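Local coordinates for Alr1585 protein (Nostoc sp., PDB 5C2I) that binds haem and, as a dye-decolorizing (DyP-type) peroxidase, probably uses hydrogen peroxide to oxidise dyes and other substrates, at residues A[67-72]-A[163-168]. The protein carries 1 engineered substitution. Sequence-based numbering, arbitrary orientation.
Sequences QTYITS and LQIVNQ
Tyr69 reaches across to Ile165 and Gln168, and illustrates how one long aromatic side chain can span the gap between two separated segments. The nearest CA atoms, those of Tyr69 and Ile165, stand 10.5 Å apart, and the two segments bury just 89 Å² against each other. The CB bond of Tyr69 points toward helix 159-176, and with CG anti to the carbonyl carbon (chi1 -71°) the ring carries on toward Ile165. CE1 of Tyr69 then comes within 4.2 Å of CG2 of Ile165, an oblique apolar contact. On Ile165 the work falls to the short branch: CG2 lies anti to the backbone nitrogen and points at the CE1 corner of the ring, whereas the CG1-CD1 arm leads off away from it.

Gln168, one helical turn further on, stretches its chain fully (chi1 -174°, chi2 172°) and brings the NE2 end of its amide near the phenol oxygen. The 4.4 Å from OH of Tyr69 to NE2 of Gln168 is too long for a hydrogen bond, so this is a loose, solvent-edge approach. Within 67-72, CG2 of Thr68 lies 3.5 Å above one face of the Tyr69 ring, offset toward its rim. Phe65 also meets this ring, and Val92 touches both Tyr69 and Ile165, bridging the pair.

The arrangement joins the loop residue just past the C-terminal end of helix 55-68 to helix 159-176, the two helices that follow the first and third strands of an antiparallel sheet whose four main strands run in the order 2-3-1-4, as in the ferredoxin-like βαββαβ fold of DyP-type peroxidases.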
loop_
_atom_site.group_PDB
_atom_site.type_symbol
_atom_site.label_atom_id
_atom_site.label_comp_id
_atom_site.label_asym_id
_atom_site.label_seq_id
_atom_site.Cartn_x
_atom_site.Cartn_y
_atom_site.Cartn_z
ATOM N N GLN A 67 27.655 -19.015 -20.812
ATOM C CA GLN A 67 27.759 -20.121 -19.858
ATOM C C GLN A 67 27.100 -19.769 -18.541
ATOM O O GLN A 67 26.500 -20.620 -17.900
ATOM C CB GLN A 67 29.222 -20.498 -19.608
ATOM C CG GLN A 67 29.864 -21.192 -20.791
ATOM C CD GLN A 67 31.383 -21.240 -20.709
ATOM O OE1 GLN A 67 32.025 -20.478 -19.964
ATOM N NE2 GLN A 67 31.974 -22.132 -21.503
ATOM N N THR A 68 27.251 -18.520 -18.096
ATOM C CA THR A 68 26.865 -18.133 -16.740
ATOM C C THR A 68 25.447 -17.601 -16.626
ATOM O O THR A 68 24.752 -17.879 -15.638
ATOM C CB THR A 68 27.843 -17.087 -16.187
ATOM O OG1 THR A 68 29.164 -17.636 -16.255
ATOM C CG2 THR A 68 27.566 -16.786 -14.729
ATOM N N TYR A 69 25.020 -16.794 -17.600
ATOM C CA TYR A 69 23.795 -16.013 -17.434
ATOM C C TYR A 69 22.646 -16.304 -18.381
ATOM O O TYR A 69 21.493 -16.160 -17.981
ATOM C CB TYR A 69 24.128 -14.509 -17.558
ATOM C CG TYR A 69 24.913 -14.017 -16.359
ATOM C CD1 TYR A 69 24.278 -13.759 -15.166
ATOM C CD2 TYR A 69 26.280 -13.793 -16.436
ATOM C CE1 TYR A 69 24.997 -13.318 -14.043
ATOM C CE2 TYR A 69 26.997 -13.321 -15.347
ATOM C CZ TYR A 69 26.345 -13.084 -14.154
ATOM O OH TYR A 69 27.047 -12.629 -13.067
ATOM N N ILE A 70 22.929 -16.599 -19.644
ATOM C CA ILE A 70 21.839 -16.627 -20.632
ATOM C C ILE A 70 20.812 -17.683 -20.223
ATOM O O ILE A 70 21.153 -18.825 -19.893
ATOM C CB ILE A 70 22.344 -16.834 -22.072
ATOM C CG1 ILE A 70 23.160 -15.592 -22.507
ATOM C CG2 ILE A 70 21.175 -17.020 -23.015
ATOM C CD1 ILE A 70 23.769 -15.680 -23.880
ATOM N N THR A 71 19.556 -17.301 -20.329
ATOM C CA THR A 71 18.432 -18.140 -19.961
ATOM C C THR A 71 17.884 -18.829 -21.199
ATOM O O THR A 71 17.424 -18.159 -22.105
ATOM C CB THR A 71 17.325 -17.273 -19.343
ATOM O OG1 THR A 71 17.869 -16.451 -18.310
ATOM C CG2 THR A 71 16.211 -18.138 -18.737
ATOM N N SER A 72 17.858 -20.163 -21.194
ATOM C CA SER A 72 17.161 -20.891 -22.250
ATOM C C SER A 72 15.632 -20.871 -22.023
ATOM O O SER A 72 15.152 -20.611 -20.922
ATOM C CB SER A 72 17.657 -22.323 -22.300
ATOM O OG SER A 72 17.246 -23.031 -21.154
ATOM N N LEU A 163 20.132 -4.270 -10.334
ATOM C CA LEU A 163 21.156 -3.230 -10.535
ATOM C C LEU A 163 22.534 -3.739 -10.088
ATOM O O LEU A 163 23.537 -3.454 -10.760
ATOM C CB LEU A 163 20.803 -1.948 -9.802
ATOM C CG LEU A 163 19.494 -1.323 -10.273
ATOM C CD1 LEU A 163 19.095 -0.179 -9.347
ATOM C CD2 LEU A 163 19.545 -0.832 -11.709
ATOM N N GLN A 164 22.591 -4.428 -8.945
ATOM C CA GLN A 164 23.850 -4.942 -8.447
ATOM C C GLN A 164 24.466 -5.955 -9.408
ATOM O O GLN A 164 25.680 -5.952 -9.670
ATOM C CB GLN A 164 23.719 -5.586 -7.047
ATOM C CG GLN A 164 22.999 -4.737 -6.002
ATOM C CD GLN A 164 23.566 -3.300 -5.890
ATOM O OE1 GLN A 164 24.722 -3.114 -5.520
ATOM N NE2 GLN A 164 22.726 -2.306 -6.145
ATOM N N ILE A 165 23.627 -6.869 -9.880
ATOM C CA ILE A 165 24.083 -7.923 -10.754
ATOM C C ILE A 165 24.564 -7.316 -12.072
ATOM O O ILE A 165 25.607 -7.685 -12.578
ATOM C CB ILE A 165 22.954 -8.962 -11.001
ATOM C CG1 ILE A 165 22.779 -9.757 -9.726
ATOM C CG2 ILE A 165 23.349 -9.899 -12.142
ATOM C CD1 ILE A 165 21.521 -10.601 -9.691
ATOM N N VAL A 166 23.822 -6.344 -12.603
ATOM C CA VAL A 166 24.273 -5.638 -13.787
ATOM C C VAL A 166 25.646 -4.955 -13.559
ATOM O O VAL A 166 26.531 -5.070 -14.398
ATOM C CB VAL A 166 23.242 -4.618 -14.275
ATOM C CG1 VAL A 166 23.843 -3.678 -15.297
ATOM C CG2 VAL A 166 22.051 -5.345 -14.890
ATOM N N ASN A 167 25.830 -4.292 -12.425
ATOM C CA ASN A 167 27.082 -3.642 -12.143
ATOM C C ASN A 167 28.248 -4.646 -12.026
ATOM O O ASN A 167 29.373 -4.335 -12.412
ATOM C CB ASN A 167 27.015 -2.785 -10.865
ATOM C CG ASN A 167 26.151 -1.571 -11.058
ATOM O OD1 ASN A 167 25.919 -1.138 -12.203
ATOM N ND2 ASN A 167 25.687 -1.003 -9.976
ATOM N N GLN A 168 27.965 -5.835 -11.525
ATOM C CA GLN A 168 28.972 -6.886 -11.530
ATOM C C GLN A 168 29.302 -7.355 -12.951
ATOM O O GLN A 168 30.464 -7.407 -13.327
ATOM C CB GLN A 168 28.477 -8.072 -10.725
ATOM C CG GLN A 168 29.500 -9.171 -10.545
ATOM C CD GLN A 168 29.007 -10.233 -9.569
ATOM O OE1 GLN A 168 28.089 -10.008 -8.766
ATOM N NE2 GLN A 168 29.603 -11.404 -9.641
#